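Local atomic coordinates of cytolethal distending toxin subunit B (PDB entry 2F1N), a protein that nicks DNA as the endonuclease subunit of a tripartite toxin and very probably damages the DNA of intoxicated cells, causing G2/M arrest and cell distention. Residues A146-I149 with N154-P157; N165-S170 with L178-L183; A191-N196 with L221-A226. All blocks are in the same frame, centred on the assembly; numbering follows the deposited sequence.

All three contacts are buried in this DNase I-like protein. Contact 1 joins the loop leaving strand 141-147 to the start of helix 156-168. Contacts 2 and 3 pack helices on strands 179-183 and 222-228 of the six-stranded sheet. Contacts 1 and 2 share helix 156-168. Contact 1 lies at its start and contact 2 at its end, with centres about 16 Å apart. Contact 1 is polar, built from side-chain bonds to backbone. Contact 2 is aromatic and aliphatic. Contact 3 sets helix 190-194 on strand 222-228 and is also mainly apolar. Its centre is about 10 Å from that of contact 1, and L193 packs on both A156 and P157.

Contact 1: residues A146-I149 with N154-P157; sequences AHAI and NDAP
The carboxylate of D155 reaches across to the backbone of the other segment, although this residue sits at the N-cap of helix 156-168 and makes no capping bond there. Its OD1 accepts from I149 N at 2.7 Å. The bond is nearly straight, 174°, and uses the syn lone pair of the oxygen. CG lies between the backbone N and the carbonyl carbon (chi1 58°), which brings the end of the side chain toward 146-149. A water bridges D155 OD2 and H147 O, with its oxygen 2.6 Å from OD2. The I149 side chain crosses that of D155 at about a right angle, with I149 CG1 3.6 Å from D155 OD1.

N154 makes the second link. Its ND2 donates to I149 O at 2.9 Å, with the acceptor close to the amide plane. Its OD1 accepts from A156 N at 3.1 Å, which forms an Asx turn. That donor stands above the carbonyl plane. R188 NE and F186 O bind the same amide, at OD1 and ND2 respectively. Beside the two polar links, A148 CB packs against A156 CB at 4.0 Å.

Thus I149 is gripped at both N and O by side chains just before the helix. The buried carboxylate is met by a backbone N-H and has a water lying at it, which would probably favour its ionised form.

Contact 2: residues N165-S170 with L178-L183; sequences NFFRDS and LNWMIL
Aromatic packing carries this contact, and F167 is its main element. The F167 ring meets the indole of W180, with F167 CD2 3.3 Å from W180 CD1. The planes of the phenyl ring and the five-membered ring are nearly parallel, at 14°. Their centroids are 5.0 Å apart and the rings are slid past each other, so they barely overlap. The neighbouring F167 CE2 meets W180 CB at 3.8 Å. In W180, CG stands between the backbone N and the carbonyl carbon (chi1 46°). This leaves the indole against V163 and Y164 of the helix, with its CD1 side at F167. F166 CD2 stands over the centre of one face of the F167 ring, 3.7 Å above its plane. F121 adds an edge-to-face pair with F167.

Aliphatic packing comes from L178. One methyl, CD1, touches F167 CE1 at 3.6 Å and lies 4.0 Å from F167 CD1. The two side chains cross at about a right angle. The phenyl ring thus meets the indole on its CD2-CE2 side and the leucine methyl on its CD1-CE1 side.

The hydrogen bonds lie within or beyond the two segments. F167 O accepts from S170 N at 3.1 Å and from S170 OG at 3.0 Å. Both donors come from the same face of its plane, and together they tie down the chain just after the helix. The indole NE1 of W180 donates to S229 OG.

Helix 156-168 leads through the short helix 173-176 into strand 179-183, which is parallel to strand 141-147 and next to it in the sheet. This is a beta-alpha-beta crossover, and the contact joins the end of its helix to the start of its second strand, within the DNase I-like fold.

Contact 3: residues A191-N196 with L221-A226; sequences ADLEMN and LDYAVA
Helix 190-194 forms part of the nuclear localization signal, and L193 points from it toward strand 222-228. L193 CB lies 3.7 Å from Y223 OH. The methyl CD2 of L193 is also 3.7 Å from Y223 OH. It sits at the edge of the tyrosine ring, near its plane, and 3.9 Å from Y223 CE1. The same methyl reaches V225 CG2 at 3.9 Å, so it bridges two side chains that rise from one side of the strand. In L193, CG is anti to the backbone N (chi1 178°), which carries the branch out from the helix to the strand.

This packing places a short helix against the six-stranded sheet of the DNase I-like fold. L193 also touches A156 and P157 at the start of helix 156-168.

Y223 OH has a polar partner too, a hydrogen bond with R188 O, and its ring stacks with F186. Just after the helix, N196 ND2 donates back to D192 O at 2.9 Å, with an N-H...O angle of 165° and in the carbonyl plane. The D192 carboxylate forms a salt bridge with R188 NH1.

Contact 1: residues A146-I149 with N154-P157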
ATOM      1  N   ALA A 146      -4.363   0.450   0.487  1.00 10.80           N
ATOM      2  CA  ALA A 146      -5.805   0.770   0.440  1.00 12.33           C
ATOM      3  C   ALA A 146      -6.466   0.082  -0.735  1.00 10.81           C
ATOM      4  O   ALA A 146      -5.841  -0.115  -1.805  1.00 10.58           O
ATOM      5  CB  ALA A 146      -6.056   2.245   0.313  1.00 11.82           C
ATOM      6  N   HIS A 147      -7.720  -0.325  -0.512  1.00 10.53           N
ATOM      7  CA  HIS A 147      -8.471  -0.895  -1.620  1.00 10.42           C
ATOM      8  C   HIS A 147      -9.906  -0.391  -1.546  1.00  9.77           C
ATOM      9  O   HIS A 147     -10.752  -0.968  -0.855  1.00 11.07           O
ATOM     10  CB  HIS A 147      -8.432  -2.414  -1.572  1.00 10.31           C
ATOM     11  CG  HIS A 147      -9.137  -3.046  -2.737  1.00 12.38           C
ATOM     12  ND1 HIS A 147      -9.468  -4.387  -2.749  1.00 11.06           N
ATOM     13  CD2 HIS A 147      -9.584  -2.520  -3.910  1.00 10.73           C
ATOM     14  CE1 HIS A 147     -10.094  -4.664  -3.888  1.00 13.54           C
ATOM     15  NE2 HIS A 147     -10.183  -3.549  -4.611  1.00 12.89           N
ATOM     16  N   ALA A 148     -10.188   0.687  -2.274  1.00 10.42           N
ATOM     17  CA  ALA A 148     -11.501   1.320  -2.237  1.00 10.62           C
ATOM     18  C   ALA A 148     -12.491   0.455  -2.991  1.00 11.86           C
ATOM     19  O   ALA A 148     -12.076  -0.365  -3.783  1.00 10.70           O
ATOM     20  CB  ALA A 148     -11.418   2.733  -2.860  1.00 11.66           C
ATOM     21  N   ILE A 149     -13.788   0.651  -2.728  1.00 12.77           N
ATOM     22  CA  ILE A 149     -14.826  -0.216  -3.305  1.00 13.91           C
ATOM     23  C   ILE A 149     -14.984   0.082  -4.772  1.00 14.68           C
ATOM     24  O   ILE A 149     -14.920   1.252  -5.184  1.00 14.62           O
ATOM     25  CB  ILE A 149     -16.148   0.013  -2.577  1.00 12.71           C
ATOM     26  CG1 ILE A 149     -16.026  -0.363  -1.097  1.00 13.42           C
ATOM     27  CG2 ILE A 149     -17.315  -0.845  -3.285  1.00 16.64           C
ATOM     28  CD1 ILE A 149     -17.157   0.277  -0.241  1.00 18.22           C
ATOM     29  N   ASN A 154     -17.461   6.137  -4.672  1.00 16.73           N
ATOM     30  CA  ASN A 154     -16.958   5.218  -3.651  1.00 14.38           C
ATOM     31  C   ASN A 154     -16.259   5.893  -2.474  1.00 15.52           C
ATOM     32  O   ASN A 154     -16.358   7.130  -2.273  1.00 14.26           O
ATOM     33  CB  ASN A 154     -16.048   4.186  -4.330  1.00 13.70           C
ATOM     34  CG  ASN A 154     -14.658   4.751  -4.696  1.00 11.35           C
ATOM     35  OD1 ASN A 154     -14.353   5.951  -4.486  1.00 13.41           O
ATOM     36  ND2 ASN A 154     -13.806   3.889  -5.252  1.00 12.71           N
ATOM     37  N   ASP A 155     -15.590   5.064  -1.680  1.00 13.89           N
ATOM     38  CA  ASP A 155     -14.979   5.514  -0.429  1.00 12.17           C
ATOM     39  C   ASP A 155     -13.546   6.054  -0.514  1.00 11.08           C
ATOM     40  O   ASP A 155     -12.922   6.391   0.523  1.00 11.49           O
ATOM     41  CB  ASP A 155     -15.090   4.390   0.602  1.00 12.07           C
ATOM     42  CG  ASP A 155     -14.432   3.075   0.154  1.00 13.62           C
ATOM     43  OD1 ASP A 155     -14.348   2.775  -1.088  1.00 12.59           O
ATOM     44  OD2 ASP A 155     -14.011   2.260   1.011  1.00 15.46           O
ATOM     45  N   ALA A 156     -13.024   6.192  -1.738  1.00 10.63           N
ATOM     46  CA  ALA A 156     -11.631   6.672  -1.853  1.00 11.87           C
ATOM     47  C   ALA A 156     -11.368   8.002  -1.141  1.00 11.24           C
ATOM     48  O   ALA A 156     -10.378   8.090  -0.382  1.00 11.49           O
ATOM     49  CB  ALA A 156     -11.146   6.707  -3.322  1.00 10.62           C
ATOM     50  N   PRO A 157     -12.171   9.058  -1.347  1.00 11.91           N
ATOM     51  CA  PRO A 157     -11.875  10.326  -0.644  1.00 11.06           C
ATOM     52  C   PRO A 157     -11.890  10.165   0.890  1.00 12.09           C
ATOM     53  O   PRO A 157     -11.031  10.717   1.585  1.00 12.20           O
ATOM     54  CB  PRO A 157     -12.996  11.256  -1.087  1.00 11.27           C
ATOM     55  CG  PRO A 157     -13.429  10.742  -2.468  1.00 12.05           C
ATOM     56  CD  PRO A 157     -13.322   9.213  -2.267  1.00 12.52           C
TER
HETATM   57  O   HOH W   1     -12.388   0.191   0.990  1.00 16.41           O

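Contact 2: residues N165-S170 with L178-L183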
ATOM      1  N   ASN A 165      -6.733  12.653   8.974  1.00 11.70           N
ATOM      2  CA  ASN A 165      -7.242  12.936  10.334  1.00 11.91           C
ATOM      3  C   ASN A 165      -6.590  12.107  11.443  1.00 11.60           C
ATOM      4  O   ASN A 165      -6.444  12.585  12.596  1.00 12.68           O
ATOM      5  CB  ASN A 165      -8.777  12.877  10.384  1.00 12.21           C
ATOM      6  CG  ASN A 165      -9.424  14.086   9.695  1.00 13.06           C
ATOM      7  OD1 ASN A 165      -9.217  15.236  10.099  1.00 16.78           O
ATOM      8  ND2 ASN A 165     -10.207  13.839   8.677  1.00 13.29           N
ATOM      9  N   PHE A 166      -6.252  10.843  11.136  1.00 12.05           N
ATOM     10  CA  PHE A 166      -5.583   9.982  12.094  1.00 12.16           C
ATOM     11  C   PHE A 166      -4.287  10.633  12.622  1.00 12.13           C
ATOM     12  O   PHE A 166      -4.080  10.747  13.854  1.00 13.83           O
ATOM     13  CB  PHE A 166      -5.282   8.613  11.457  1.00 11.03           C
ATOM     14  CG  PHE A 166      -4.434   7.711  12.318  1.00 14.15           C
ATOM     15  CD1 PHE A 166      -4.901   7.235  13.545  1.00 14.51           C
ATOM     16  CD2 PHE A 166      -3.134   7.373  11.910  1.00 14.95           C
ATOM     17  CE1 PHE A 166      -4.108   6.401  14.357  1.00 15.26           C
ATOM     18  CE2 PHE A 166      -2.348   6.522  12.697  1.00 16.89           C
ATOM     19  CZ  PHE A 166      -2.834   6.055  13.946  1.00 18.75           C
ATOM     20  N   PHE A 167      -3.442  11.096  11.708  1.00 11.48           N
ATOM     21  CA  PHE A 167      -2.201  11.738  12.109  1.00 12.00           C
ATOM     22  C   PHE A 167      -2.469  13.116  12.721  1.00 11.71           C
ATOM     23  O   PHE A 167      -1.899  13.423  13.740  1.00 13.28           O
ATOM     24  CB  PHE A 167      -1.212  11.826  10.937  1.00 12.35           C
ATOM     25  CG  PHE A 167      -0.707  10.507  10.540  1.00 13.26           C
ATOM     26  CD1 PHE A 167       0.034   9.739  11.469  1.00 14.32           C
ATOM     27  CD2 PHE A 167      -1.102   9.932   9.335  1.00 11.42           C
ATOM     28  CE1 PHE A 167       0.459   8.469  11.162  1.00 14.23           C
ATOM     29  CE2 PHE A 167      -0.706   8.629   9.032  1.00 13.44           C
ATOM     30  CZ  PHE A 167       0.058   7.901   9.931  1.00 12.41           C
ATOM     31  N   ARG A 168      -3.376  13.907  12.141  1.00 12.88           N
ATOM     32  CA  ARG A 168      -3.675  15.246  12.723  1.00 13.21           C
ATOM     33  C   ARG A 168      -4.104  15.169  14.181  1.00 14.18           C
ATOM     34  O   ARG A 168      -3.735  16.043  15.006  1.00 15.79           O
ATOM     35  CB  ARG A 168      -4.817  15.951  11.909  1.00 13.05           C
ATOM     36  CG  ARG A 168      -4.949  17.467  12.253  1.00 15.61           C
ATOM     37  CD  ARG A 168      -5.545  18.252  11.139  1.00 21.54           C
ATOM     38  NE  ARG A 168      -5.808  19.639  11.534  1.00 24.77           N
ATOM     39  CZ  ARG A 168      -6.853  20.065  12.257  1.00 27.92           C
ATOM     40  NH1 ARG A 168      -7.766  19.236  12.740  1.00 29.56           N
ATOM     41  NH2 ARG A 168      -6.960  21.358  12.528  1.00 30.54           N
ATOM     42  N   ASP A 169      -4.871  14.136  14.516  1.00 13.26           N
ATOM     43  CA  ASP A 169      -5.443  14.016  15.846  1.00 14.38           C
ATOM     44  C   ASP A 169      -4.485  13.381  16.860  1.00 14.20           C
ATOM     45  O   ASP A 169      -4.849  13.250  18.032  1.00 14.79           O
ATOM     46  CB  ASP A 169      -6.679  13.133  15.767  1.00 14.52           C
ATOM     47  CG  ASP A 169      -7.863  13.841  15.117  1.00 18.09           C
ATOM     48  OD1 ASP A 169      -7.793  15.076  14.871  1.00 17.65           O
ATOM     49  OD2 ASP A 169      -8.868  13.188  14.799  1.00 17.63           O
ATOM     50  N   SER A 170      -3.292  12.964  16.419  1.00 15.51           N
ATOM     51  CA  SER A 170      -2.353  12.320  17.347  1.00 18.15           C
ATOM     52  C   SER A 170      -1.999  13.280  18.476  1.00 18.56           C
ATOM     53  O   SER A 170      -1.862  14.469  18.253  1.00 19.43           O
ATOM     54  CB  SER A 170      -1.059  11.897  16.667  1.00 18.06           C
ATOM     55  OG  SER A 170      -1.274  11.118  15.489  1.00 24.41           O
ATOM     56  N   LEU A 178       4.269  13.186  10.811  1.00 14.17           N
ATOM     57  CA  LEU A 178       4.835  12.112  10.000  1.00 13.69           C
ATOM     58  C   LEU A 178       4.502  12.333   8.522  1.00 13.07           C
ATOM     59  O   LEU A 178       3.432  12.879   8.155  1.00 13.85           O
ATOM     60  CB  LEU A 178       4.268  10.754  10.479  1.00 12.82           C
ATOM     61  CG  LEU A 178       4.668  10.268  11.896  1.00 12.06           C
ATOM     62  CD1 LEU A 178       3.826   8.994  12.297  1.00 15.36           C
ATOM     63  CD2 LEU A 178       6.204   9.968  12.021  1.00 11.23           C
ATOM     64  N   ASN A 179       5.422  11.969   7.641  1.00 13.82           N
ATOM     65  CA  ASN A 179       5.104  11.976   6.227  1.00 13.26           C
ATOM     66  C   ASN A 179       4.432  10.667   5.896  1.00 13.91           C
ATOM     67  O   ASN A 179       5.002   9.631   6.157  1.00 16.14           O
ATOM     68  CB  ASN A 179       6.376  12.122   5.398  1.00 14.07           C
ATOM     69  CG  ASN A 179       7.035  13.486   5.621  1.00 17.76           C
ATOM     70  OD1 ASN A 179       6.398  14.500   5.440  1.00 20.73           O
ATOM     71  ND2 ASN A 179       8.303  13.493   6.031  1.00 22.11           N
ATOM     72  N   TRP A 180       3.234  10.735   5.330  1.00 12.13           N
ATOM     73  CA  TRP A 180       2.488   9.495   5.020  1.00 11.53           C
ATOM     74  C   TRP A 180       2.266   9.301   3.530  1.00 10.25           C
ATOM     75  O   TRP A 180       2.219  10.276   2.740  1.00 10.10           O
ATOM     76  CB  TRP A 180       1.174   9.440   5.789  1.00  9.93           C
ATOM     77  CG  TRP A 180       0.311  10.684   5.805  1.00 12.38           C
ATOM     78  CD1 TRP A 180       0.264  11.608   6.812  1.00 10.48           C
ATOM     79  CD2 TRP A 180      -0.654  11.112   4.825  1.00 10.38           C
ATOM     80  NE1 TRP A 180      -0.669  12.574   6.527  1.00 13.29           N
ATOM     81  CE2 TRP A 180      -1.265  12.293   5.331  1.00 12.37           C
ATOM     82  CE3 TRP A 180      -1.109  10.593   3.576  1.00 11.80           C
ATOM     83  CZ2 TRP A 180      -2.270  13.003   4.634  1.00 13.65           C
ATOM     84  CZ3 TRP A 180      -2.130  11.299   2.883  1.00  9.73           C
ATOM     85  CH2 TRP A 180      -2.707  12.477   3.425  1.00 14.56           C
ATOM     86  N   MET A 181       2.115   8.025   3.126  1.00  9.83           N
ATOM     87  CA  MET A 181       1.838   7.732   1.737  1.00 10.12           C
ATOM     88  C   MET A 181       0.800   6.623   1.717  1.00  9.71           C
ATOM     89  O   MET A 181       0.990   5.625   2.383  1.00 10.70           O
ATOM     90  CB  MET A 181       3.089   7.262   0.996  1.00 10.96           C
ATOM     91  CG  MET A 181       2.774   7.150  -0.483  1.00 14.31           C
ATOM     92  SD  MET A 181       4.131   6.578  -1.520  1.00 21.75           S
ATOM     93  CE  MET A 181       5.384   7.806  -1.166  1.00 18.32           C
ATOM     94  N   ILE A 182      -0.278   6.842   0.978  1.00  9.85           N
ATOM     95  CA  ILE A 182      -1.304   5.799   0.801  1.00  9.54           C
ATOM     96  C   ILE A 182      -1.138   5.219  -0.616  1.00 11.02           C
ATOM     97  O   ILE A 182      -1.234   5.942  -1.621  1.00 13.24           O
ATOM     98  CB  ILE A 182      -2.712   6.404   0.938  1.00 10.85           C
ATOM     99  CG1 ILE A 182      -2.858   7.252   2.235  1.00 10.90           C
ATOM    100  CG2 ILE A 182      -3.737   5.240   0.902  1.00 11.18           C
ATOM    101  CD1 ILE A 182      -4.139   8.108   2.310  1.00 12.83           C
ATOM    102  N   LEU A 183      -0.913   3.913  -0.707  1.00 10.41           N
ATOM    103  CA  LEU A 183      -0.648   3.252  -1.994  1.00 10.86           C
ATOM    104  C   LEU A 183      -1.789   2.286  -2.200  1.00 10.74           C
ATOM    105  O   LEU A 183      -2.083   1.489  -1.314  1.00 12.99           O
ATOM    106  CB  LEU A 183       0.633   2.430  -1.866  1.00 10.56           C
ATOM    107  CG  LEU A 183       1.921   3.263  -1.757  1.00 13.34           C
ATOM    108  CD1 LEU A 183       3.025   2.541  -0.909  1.00 12.79           C
ATOM    109  CD2 LEU A 183       2.413   3.480  -3.193  1.00 13.80           C
TER

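Contact 3: residues A191-N196 with L221-A226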
ATOM      1  N   ALA A 191      -7.699  12.527 -10.868  1.00 15.48           N
ATOM      2  CA  ALA A 191      -8.431  13.793 -10.779  1.00 15.34           C
ATOM      3  C   ALA A 191      -9.798  13.654 -10.117  1.00 14.63           C
ATOM      4  O   ALA A 191     -10.277  14.598  -9.454  1.00 15.01           O
ATOM      5  CB  ALA A 191      -8.563  14.457 -12.180  1.00 17.24           C
ATOM      6  N   ASP A 192     -10.444  12.481 -10.299  1.00 13.03           N
ATOM      7  CA  ASP A 192     -11.700  12.218  -9.650  1.00 12.92           C
ATOM      8  C   ASP A 192     -11.594  12.132  -8.136  1.00 12.86           C
ATOM      9  O   ASP A 192     -12.488  12.557  -7.434  1.00 11.54           O
ATOM     10  CB  ASP A 192     -12.339  10.937 -10.199  1.00 14.17           C
ATOM     11  CG  ASP A 192     -13.753  10.802  -9.791  1.00 16.80           C
ATOM     12  OD1 ASP A 192     -14.586  11.635 -10.246  1.00 18.43           O
ATOM     13  OD2 ASP A 192     -14.170   9.913  -9.026  1.00 19.43           O
ATOM     14  N   LEU A 193     -10.501  11.556  -7.632  1.00 12.61           N
ATOM     15  CA  LEU A 193     -10.244  11.600  -6.206  1.00 13.01           C
ATOM     16  C   LEU A 193      -9.930  13.052  -5.735  1.00 12.18           C
ATOM     17  O   LEU A 193     -10.509  13.495  -4.747  1.00 12.00           O
ATOM     18  CB  LEU A 193      -9.030  10.720  -5.902  1.00 11.64           C
ATOM     19  CG  LEU A 193      -8.580  10.683  -4.443  1.00 13.97           C
ATOM     20  CD1 LEU A 193      -9.735  10.239  -3.470  1.00 14.77           C
ATOM     21  CD2 LEU A 193      -7.386   9.698  -4.391  1.00 18.05           C
ATOM     22  N   GLU A 194      -9.045  13.751  -6.443  1.00 13.52           N
ATOM     23  CA  GLU A 194      -8.536  15.060  -5.983  1.00 15.38           C
ATOM     24  C   GLU A 194      -9.686  16.043  -5.773  1.00 16.47           C
ATOM     25  O   GLU A 194      -9.751  16.725  -4.729  1.00 16.27           O
ATOM     26  CB  GLU A 194      -7.505  15.627  -6.991  1.00 17.46           C
ATOM     27  CG  GLU A 194      -7.015  17.041  -6.662  1.00 19.94           C
ATOM     28  CD  GLU A 194      -6.137  17.109  -5.420  1.00 27.48           C
ATOM     29  OE1 GLU A 194      -5.793  16.046  -4.842  1.00 26.13           O
ATOM     30  OE2 GLU A 194      -5.778  18.248  -5.010  1.00 32.25           O
ATOM     31  N   MET A 195     -10.620  16.074  -6.736  1.00 15.60           N
ATOM     32  CA  MET A 195     -11.745  17.043  -6.721  1.00 16.98           C
ATOM     33  C   MET A 195     -12.799  16.778  -5.634  1.00 16.71           C
ATOM     34  O   MET A 195     -13.649  17.636  -5.350  1.00 17.73           O
ATOM     35  CB  MET A 195     -12.390  17.221  -8.103  1.00 18.15           C
ATOM     36  CG  MET A 195     -13.534  16.240  -8.403  1.00 20.79           C
ATOM     37  SD  MET A 195     -13.978  16.145 -10.155  1.00 23.54           S
ATOM     38  CE  MET A 195     -15.390  17.105 -10.291  1.00 28.37           C
ATOM     39  N   ASN A 196     -12.747  15.576  -5.063  1.00 15.72           N
ATOM     40  CA  ASN A 196     -13.643  15.137  -4.015  1.00 15.70           C
ATOM     41  C   ASN A 196     -13.017  15.095  -2.614  1.00 16.74           C
ATOM     42  O   ASN A 196     -13.630  14.628  -1.665  1.00 17.30           O
ATOM     43  CB  ASN A 196     -14.321  13.828  -4.454  1.00 15.52           C
ATOM     44  CG  ASN A 196     -15.363  14.100  -5.527  1.00 16.16           C
ATOM     45  OD1 ASN A 196     -16.354  14.751  -5.222  1.00 19.48           O
ATOM     46  ND2 ASN A 196     -15.133  13.652  -6.773  1.00 14.68           N
ATOM     47  N   LEU A 221      -6.271   3.441 -11.965  1.00 15.67           N
ATOM     48  CA  LEU A 221      -6.941   3.229 -10.681  1.00 14.35           C
ATOM     49  C   LEU A 221      -5.977   3.019  -9.519  1.00 14.56           C
ATOM     50  O   LEU A 221      -6.392   3.057  -8.350  1.00 14.88           O
ATOM     51  CB  LEU A 221      -7.832   2.002 -10.773  1.00 15.17           C
ATOM     52  CG  LEU A 221      -8.939   2.093 -11.824  1.00 11.72           C
ATOM     53  CD1 LEU A 221      -9.846   0.830 -11.745  1.00 14.70           C
ATOM     54  CD2 LEU A 221      -9.745   3.377 -11.745  1.00 10.50           C
ATOM     55  N   ASP A 222      -4.723   2.719  -9.848  1.00 13.32           N
ATOM     56  CA  ASP A 222      -3.728   2.299  -8.840  1.00 13.11           C
ATOM     57  C   ASP A 222      -2.644   3.367  -8.802  1.00 12.11           C
ATOM     58  O   ASP A 222      -1.954   3.593  -9.802  1.00 13.50           O
ATOM     59  CB  ASP A 222      -3.102   0.970  -9.275  1.00 13.67           C
ATOM     60  CG  ASP A 222      -4.123  -0.097  -9.474  1.00 15.36           C
ATOM     61  OD1 ASP A 222      -4.581  -0.640  -8.425  1.00 15.82           O
ATOM     62  OD2 ASP A 222      -4.592  -0.445 -10.617  1.00 16.67           O
ATOM     63  N   TYR A 223      -2.458   3.975  -7.647  1.00 11.69           N
ATOM     64  CA  TYR A 223      -1.492   5.060  -7.560  1.00 11.90           C
ATOM     65  C   TYR A 223      -1.254   5.402  -6.100  1.00 11.45           C
ATOM     66  O   TYR A 223      -1.575   4.585  -5.220  1.00 12.24           O
ATOM     67  CB  TYR A 223      -1.999   6.260  -8.423  1.00 12.75           C
ATOM     68  CG  TYR A 223      -3.429   6.680  -8.198  1.00 11.16           C
ATOM     69  CD1 TYR A 223      -3.752   7.627  -7.223  1.00 12.32           C
ATOM     70  CD2 TYR A 223      -4.479   6.173  -9.007  1.00 11.38           C
ATOM     71  CE1 TYR A 223      -5.103   8.029  -7.016  1.00 12.48           C
ATOM     72  CE2 TYR A 223      -5.843   6.533  -8.797  1.00 11.29           C
ATOM     73  CZ  TYR A 223      -6.132   7.465  -7.826  1.00 11.90           C
ATOM     74  OH  TYR A 223      -7.423   7.821  -7.624  1.00 13.11           O
ATOM     75  N   ALA A 224      -0.676   6.577  -5.828  1.00 10.97           N
ATOM     76  CA  ALA A 224      -0.275   6.947  -4.456  1.00 11.70           C
ATOM     77  C   ALA A 224      -0.767   8.333  -4.075  1.00 11.79           C
ATOM     78  O   ALA A 224      -0.901   9.204  -4.944  1.00 12.49           O
ATOM     79  CB  ALA A 224       1.250   6.868  -4.258  1.00 12.51           C
ATOM     80  N   VAL A 225      -1.024   8.542  -2.773  1.00 10.66           N
ATOM     81  CA  VAL A 225      -1.307   9.894  -2.246  1.00 12.03           C
ATOM     82  C   VAL A 225      -0.292  10.132  -1.150  1.00 12.52           C
ATOM     83  O   VAL A 225      -0.272   9.390  -0.181  1.00 11.98           O
ATOM     84  CB  VAL A 225      -2.761  10.009  -1.676  1.00 11.37           C
ATOM     85  CG1 VAL A 225      -3.018  11.459  -1.177  1.00 14.20           C
ATOM     86  CG2 VAL A 225      -3.828   9.543  -2.699  1.00 13.00           C
ATOM     87  N   ALA A 226       0.557  11.156  -1.289  1.00 12.75           N
ATOM     88  CA  ALA A 226       1.556  11.501  -0.271  1.00 12.45           C
ATOM     89  C   ALA A 226       1.052  12.721   0.485  1.00 12.61           C
ATOM     90  O   ALA A 226       0.423  13.609  -0.107  1.00 13.82           O
ATOM     91  CB  ALA A 226       2.933  11.842  -0.939  1.00 13.54           C
TER